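Local coordinates for protein threonine phosphate decarboxylase-like enzyme (Sulfurospirillum multivorans, PDB 6OUX) that uses pyridoxal 5'-phosphate to decarboxylate L-serine O-phosphate to ethanolamine O-phosphate, a precursor for norcobamide biosynthesis, and is less active on L-threonine phosphate, at residues Q12-K15 with A16-L20; W273-G277 with I278-C282. One frame throughout, in Å; residues are numbered along the deposited sequence.

Contact 1 (Q12-K15 with A16-L20)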
ATOM      1  N   GLN A  12      -8.823  33.043 -19.670  1.00 23.50           N
ATOM      2  CA  GLN A  12      -9.804  31.972 -19.973  1.00 24.06           C
ATOM      3  C   GLN A  12      -9.264  30.649 -19.458  1.00 24.44           C
ATOM      4  O   GLN A  12      -9.900  29.942 -18.677  1.00 26.15           O
ATOM      5  CB  GLN A  12     -10.125  31.909 -21.475  1.00 23.24           C
ATOM      6  CG  GLN A  12     -11.275  30.928 -21.764  1.00 25.99           C
ATOM      7  CD  GLN A  12     -11.692  30.852 -23.242  1.00 24.67           C
ATOM      8  OE1 GLN A  12     -11.089  31.444 -24.148  1.00 23.46           O
ATOM      9  NE2 GLN A  12     -12.758  30.137 -23.470  1.00 23.67           N
ATOM     10  N   PHE A  13      -8.033  30.363 -19.823  1.00 25.16           N
ATOM     11  CA  PHE A  13      -7.356  29.189 -19.285  1.00 22.68           C
ATOM     12  C   PHE A  13      -7.287  29.200 -17.748  1.00 23.05           C
ATOM     13  O   PHE A  13      -7.686  28.244 -17.061  1.00 21.82           O
ATOM     14  CB  PHE A  13      -5.965  29.093 -19.877  1.00 21.82           C
ATOM     15  CG  PHE A  13      -5.169  27.935 -19.349  1.00 21.61           C
ATOM     16  CD1 PHE A  13      -4.416  28.049 -18.138  1.00 21.62           C
ATOM     17  CD2 PHE A  13      -5.177  26.713 -20.015  1.00 23.36           C
ATOM     18  CE1 PHE A  13      -3.709  26.986 -17.655  1.00 21.16           C
ATOM     19  CE2 PHE A  13      -4.448  25.653 -19.510  1.00 22.21           C
ATOM     20  CZ  PHE A  13      -3.705  25.796 -18.351  1.00 21.66           C
ATOM     21  N   THR A  14      -6.784  30.292 -17.187  1.00 25.48           N
ATOM     22  CA  THR A  14      -6.691  30.392 -15.705  1.00 21.32           C
ATOM     23  C   THR A  14      -7.988  30.138 -15.001  1.00 21.41           C
ATOM     24  O   THR A  14      -8.044  29.415 -13.968  1.00 22.17           O
ATOM     25  CB  THR A  14      -6.216  31.768 -15.291  1.00 22.14           C
ATOM     26  OG1 THR A  14      -4.992  32.060 -15.947  1.00 22.23           O
ATOM     27  CG2 THR A  14      -6.081  31.871 -13.765  1.00 22.51           C
ATOM     28  N   LYS A  15      -9.069  30.727 -15.519  1.00 23.09           N
ATOM     29  CA  LYS A  15     -10.363  30.508 -14.874  1.00 22.97           C
ATOM     30  C   LYS A  15     -10.800  29.068 -14.929  1.00 23.06           C
ATOM     31  O   LYS A  15     -11.273  28.525 -13.908  1.00 24.10           O
ATOM     32  CB  LYS A  15     -11.465  31.431 -15.453  1.00 24.95           C
ATOM     33  CG  LYS A  15     -11.323  32.861 -14.947  1.00 24.66           C
ATOM     34  CD  LYS A  15     -12.586  33.627 -15.276  1.00 26.95           C
ATOM     35  CE  LYS A  15     -12.394  35.135 -15.167  1.00 25.87           C
ATOM     36  NZ  LYS A  15     -13.725  35.684 -14.811  1.00 28.01           N
ATOM     37  N   ALA A  16     -10.679  28.431 -16.107  1.00 24.28           N
ATOM     38  CA  ALA A  16     -11.057  27.010 -16.241  1.00 22.20           C
ATOM     39  C   ALA A  16     -10.159  26.161 -15.336  1.00 25.68           C
ATOM     40  O   ALA A  16     -10.610  25.236 -14.644  1.00 27.93           O
ATOM     41  CB  ALA A  16     -10.895  26.577 -17.692  1.00 22.11           C
ATOM     42  N   PHE A  17      -8.875  26.491 -15.330  1.00 26.12           N
ATOM     43  CA  PHE A  17      -7.885  25.734 -14.520  1.00 28.91           C
ATOM     44  C   PHE A  17      -8.263  25.713 -12.991  1.00 32.57           C
ATOM     45  O   PHE A  17      -8.353  24.648 -12.358  1.00 29.87           O
ATOM     46  CB  PHE A  17      -6.500  26.320 -14.855  1.00 26.35           C
ATOM     47  CG  PHE A  17      -5.369  25.825 -13.998  1.00 25.89           C
ATOM     48  CD1 PHE A  17      -4.651  24.689 -14.353  1.00 21.74           C
ATOM     49  CD2 PHE A  17      -4.980  26.531 -12.860  1.00 25.66           C
ATOM     50  CE1 PHE A  17      -3.586  24.277 -13.579  1.00 22.88           C
ATOM     51  CE2 PHE A  17      -3.900  26.095 -12.079  1.00 24.24           C
ATOM     52  CZ  PHE A  17      -3.235  24.959 -12.444  1.00 20.96           C
ATOM     53  N   HIS A  18      -8.586  26.880 -12.440  1.00 36.23           N
ATOM     54  CA  HIS A  18      -9.216  26.975 -11.103  1.00 37.88           C
ATOM     55  C   HIS A  18     -10.544  26.245 -10.884  1.00 37.64           C
ATOM     56  O   HIS A  18     -10.798  25.736  -9.804  1.00 42.66           O
ATOM     57  CB  HIS A  18      -9.425  28.428 -10.728  1.00 39.56           C
ATOM     58  CG  HIS A  18      -8.161  29.166 -10.388  1.00 47.90           C
ATOM     59  ND1 HIS A  18      -6.960  28.538 -10.117  1.00 53.01           N
ATOM     60  CD2 HIS A  18      -7.931  30.492 -10.232  1.00 48.61           C
ATOM     61  CE1 HIS A  18      -6.044  29.446  -9.825  1.00 52.17           C
ATOM     62  NE2 HIS A  18      -6.613  30.639  -9.877  1.00 53.00           N
ATOM     63  N   ALA A  19     -11.425  26.226 -11.857  1.00 40.27           N
ATOM     64  CA  ALA A  19     -12.682  25.460 -11.707  1.00 42.62           C
ATOM     65  C   ALA A  19     -12.425  23.997 -11.289  1.00 44.52           C
ATOM     66  O   ALA A  19     -13.277  23.373 -10.638  1.00 40.74           O
ATOM     67  CB  ALA A  19     -13.493  25.471 -13.008  1.00 40.23           C
ATOM     68  N   LEU A  20     -11.276  23.446 -11.702  1.00 37.71           N
ATOM     69  CA  LEU A  20     -10.952  22.032 -11.440  1.00 38.09           C
ATOM     70  C   LEU A  20     -10.818  21.665  -9.948  1.00 34.62           C
ATOM     71  O   LEU A  20     -10.425  22.498  -9.122  1.00 26.88           O
ATOM     72  CB  LEU A  20      -9.681  21.654 -12.175  1.00 37.91           C
ATOM     73  CG  LEU A  20      -9.835  21.631 -13.668  1.00 36.67           C
ATOM     74  CD1 LEU A  20      -8.460  21.609 -14.308  1.00 37.85           C
ATOM     75  CD2 LEU A  20     -10.650  20.410 -14.073  1.00 39.86           C
TER
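The short amphipathic helix 11-19, near the N terminus of the chain, sets Phe13 and Phe17 one turn apart on one flank. Their rings run nearly parallel, with planes at 18°, but are slid so far past each other, centroids 5.8 Å apart, that they hardly overlap. The closest side-chain approach is oblique, Phe13 CE1 lying 4.0 Å from Phe17 CB. Both rings leave the backbone in the same sense, CG anti to the backbone N (chi1 178° in Phe13, 172° in Phe17), which sends them off the same face of the helix, where the two side chains cross at a slant. Phe17 N donates to Phe13 O at 2.7 Å.

Next to this pair, Thr14 and His18, by contrast, lie side by side and point the same way. Thr14 O receives His18 N in an almost straight bond of 3.0 Å, and the same oxygen lies over one face of the imidazole, 3.6 Å from His18 CG. Farther out, Thr14 CG2 reaches His18 NE2 at 4.1 Å. The threonine hydroxyl turns back along the helix to Asn10 O and also bonds Ser344 OG.

Phe38 stacks on Phe13, while Leu347 and Leu34 touch Phe17. Such i to i+4 aromatic pairing marks the apolar face of an amphipathic surface helix, here laid against helix 339-350.

Contact 2 (W273-G277 with I278-C282); sequences WNING and IGEYC
Asn276 caps the first turn of helix 277-286. From CB the chain turns between the backbone N and the carbonyl carbon (chi1 48°), which swings the amide back over the start of the helix. Its CG comes within 4.1 Å of Ile278 CG2, the two side chains lying alongside each other. At the tip, OD1 accepts Gly279 N at 2.9 Å; the bond is bent, 138° at the hydrogen, and the donor stands 34° from the amide's carbonyl plane. OD1 also lies 3.3 Å from Gly279 CA, a close approach to a residue that has no side chain.

The backbone of Asn276 serves the same turn, its O taking Glu280 N at 3.0 Å, while Gly277 O accepts Tyr281 N. Without the amide, as with an alanine here, Gly279 N would probably lose its capping acceptor and the first turn would be less firmly fixed.

Ile275 packs against the same turn, its CD1 3.4 Å from Glu280 N. The Glu280 carboxylate is held by Ser82 and Arg284, and Asn276 packs on Asn276 of the second subunit. Asparagine at the N-cap, bonded to the third residue after it, is a classic start of an alpha-helix, placed here at the dimer interface.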
ATOM      1  N   TRP A 273      -0.921  -4.542   6.370  1.00 60.02           N
ATOM      2  CA  TRP A 273       0.053  -4.079   5.373  1.00 54.05           C
ATOM      3  C   TRP A 273       0.941  -5.177   4.762  1.00 48.32           C
ATOM      4  O   TRP A 273       1.571  -5.977   5.464  1.00 37.87           O
ATOM      5  CB  TRP A 273       0.955  -3.019   5.998  1.00 56.06           C
ATOM      6  CG  TRP A 273       2.263  -2.848   5.284  1.00 63.52           C
ATOM      7  CD1 TRP A 273       3.502  -3.265   5.710  1.00 65.85           C
ATOM      8  CD2 TRP A 273       2.468  -2.216   4.021  1.00 63.44           C
ATOM      9  NE1 TRP A 273       4.462  -2.926   4.788  1.00 64.88           N
ATOM     10  CE2 TRP A 273       3.859  -2.276   3.741  1.00 66.24           C
ATOM     11  CE3 TRP A 273       1.618  -1.598   3.105  1.00 61.84           C
ATOM     12  CZ2 TRP A 273       4.413  -1.741   2.570  1.00 61.59           C
ATOM     13  CZ3 TRP A 273       2.163  -1.080   1.948  1.00 63.41           C
ATOM     14  CH2 TRP A 273       3.553  -1.147   1.692  1.00 64.93           C
ATOM     15  N   ASN A 274       1.031  -5.134   3.440  1.00 40.19           N
ATOM     16  CA  ASN A 274       1.889  -5.982   2.686  1.00 45.03           C
ATOM     17  C   ASN A 274       2.613  -5.108   1.644  1.00 41.65           C
ATOM     18  O   ASN A 274       2.010  -4.216   1.018  1.00 37.19           O
ATOM     19  CB  ASN A 274       1.029  -7.053   2.032  1.00 55.38           C
ATOM     20  CG  ASN A 274       1.805  -7.930   1.088  1.00 64.03           C
ATOM     21  OD1 ASN A 274       2.994  -8.196   1.316  1.00 68.98           O
ATOM     22  ND2 ASN A 274       1.144  -8.381   0.002  1.00 64.55           N
ATOM     23  N   ILE A 275       3.916  -5.326   1.499  1.00 33.35           N
ATOM     24  CA  ILE A 275       4.664  -4.705   0.411  1.00 29.85           C
ATOM     25  C   ILE A 275       4.264  -5.406  -0.897  1.00 25.46           C
ATOM     26  O   ILE A 275       3.697  -6.481  -0.877  1.00 27.47           O
ATOM     27  CB  ILE A 275       6.174  -4.808   0.670  1.00 28.52           C
ATOM     28  CG1 ILE A 275       6.933  -3.783  -0.166  1.00 27.39           C
ATOM     29  CG2 ILE A 275       6.689  -6.234   0.417  1.00 27.11           C
ATOM     30  CD1 ILE A 275       8.373  -3.658   0.298  1.00 29.71           C
ATOM     31  N   ASN A 276       4.522  -4.799  -2.041  1.00 24.37           N
ATOM     32  CA  ASN A 276       4.232  -5.486  -3.301  1.00 22.64           C
ATOM     33  C   ASN A 276       5.553  -5.997  -3.824  1.00 22.78           C
ATOM     34  O   ASN A 276       6.597  -5.631  -3.280  1.00 20.86           O
ATOM     35  CB  ASN A 276       3.498  -4.591  -4.314  1.00 24.33           C
ATOM     36  CG  ASN A 276       4.124  -3.202  -4.490  1.00 24.91           C
ATOM     37  OD1 ASN A 276       5.252  -2.983  -4.158  1.00 23.68           O
ATOM     38  ND2 ASN A 276       3.347  -2.244  -5.036  1.00 29.71           N
ATOM     39  N   GLY A 277       5.523  -6.782  -4.897  1.00 19.23           N
ATOM     40  CA  GLY A 277       6.756  -7.353  -5.461  1.00 19.28           C
ATOM     41  C   GLY A 277       7.786  -6.290  -5.797  1.00 18.51           C
ATOM     42  O   GLY A 277       8.977  -6.415  -5.485  1.00 19.60           O
ATOM     43  N   ILE A 278       7.367  -5.294  -6.554  1.00 19.05           N
ATOM     44  CA  ILE A 278       8.325  -4.301  -7.078  1.00 19.75           C
ATOM     45  C   ILE A 278       8.877  -3.489  -5.920  1.00 19.99           C
ATOM     46  O   ILE A 278      10.037  -3.160  -5.950  1.00 20.18           O
ATOM     47  CB  ILE A 278       7.739  -3.409  -8.208  1.00 21.68           C
ATOM     48  CG1 ILE A 278       8.790  -2.494  -8.865  1.00 22.80           C
ATOM     49  CG2 ILE A 278       6.609  -2.537  -7.711  1.00 22.52           C
ATOM     50  CD1 ILE A 278       9.947  -3.290  -9.458  1.00 26.31           C
ATOM     51  N   GLY A 279       8.044  -3.211  -4.909  1.00 19.79           N
ATOM     52  CA  GLY A 279       8.443  -2.540  -3.692  1.00 19.92           C
ATOM     53  C   GLY A 279       9.569  -3.259  -2.982  1.00 20.37           C
ATOM     54  O   GLY A 279      10.578  -2.620  -2.583  1.00 18.03           O
ATOM     55  N   GLU A 280       9.379  -4.565  -2.794  1.00 18.09           N
ATOM     56  CA  GLU A 280      10.388  -5.412  -2.198  1.00 18.96           C
ATOM     57  C   GLU A 280      11.692  -5.431  -2.952  1.00 17.95           C
ATOM     58  O   GLU A 280      12.718  -5.331  -2.314  1.00 17.95           O
ATOM     59  CB  GLU A 280       9.905  -6.839  -2.043  1.00 20.47           C
ATOM     60  CG  GLU A 280      10.932  -7.705  -1.384  1.00 21.82           C
ATOM     61  CD  GLU A 280      10.422  -9.106  -1.090  1.00 24.92           C
ATOM     62  OE1 GLU A 280       9.227  -9.424  -1.325  1.00 23.51           O
ATOM     63  OE2 GLU A 280      11.260  -9.896  -0.653  1.00 22.65           O
ATOM     64  N   TYR A 281      11.650  -5.614  -4.279  1.00 18.31           N
ATOM     65  CA  TYR A 281      12.835  -5.563  -5.117  1.00 17.70           C
ATOM     66  C   TYR A 281      13.595  -4.250  -4.797  1.00 17.76           C
ATOM     67  O   TYR A 281      14.808  -4.242  -4.592  1.00 16.45           O
ATOM     68  CB  TYR A 281      12.475  -5.566  -6.611  1.00 18.93           C
ATOM     69  CG  TYR A 281      13.670  -5.245  -7.465  1.00 19.00           C
ATOM     70  CD1 TYR A 281      14.624  -6.243  -7.764  1.00 20.51           C
ATOM     71  CD2 TYR A 281      13.936  -3.949  -7.890  1.00 20.01           C
ATOM     72  CE1 TYR A 281      15.774  -5.961  -8.513  1.00 21.05           C
ATOM     73  CE2 TYR A 281      15.114  -3.663  -8.612  1.00 20.03           C
ATOM     74  CZ  TYR A 281      16.024  -4.663  -8.912  1.00 21.79           C
ATOM     75  OH  TYR A 281      17.175  -4.397  -9.644  1.00 20.85           O
ATOM     76  N   CYS A 282      12.866  -3.155  -4.762  1.00 17.15           N
ATOM     77  CA  CYS A 282      13.499  -1.840  -4.603  1.00 19.61           C
ATOM     78  C   CYS A 282      14.094  -1.700  -3.220  1.00 18.39           C
ATOM     79  O   CYS A 282      15.191  -1.181  -3.052  1.00 16.91           O
ATOM     80  CB  CYS A 282      12.487  -0.719  -4.834  1.00 18.62           C
ATOM     81  SG  CYS A 282      12.089  -0.421  -6.570  1.00 21.00           S
TER

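Both contacts are local, each formed within one unbroken run of residues, so neither closes a long loop; they follow in series along the chain and neither nest nor cross. Contact 1 comes first, on helix 11-19, near the N terminus, which is packed on helices 31-37 and 339-350 not far from Arg355, which probably binds the substrate O-phospho-L-serine. The chain then passes through the seven-stranded sheet before contact 2 turns the loop after helix 260-266 into helix 277-286, beside helices 53-68 and 84-95 and against the second subunit. Their centres lie 39 Å apart, and the nearest atoms about 28 Å, so the two belong to separate regions of the subunit.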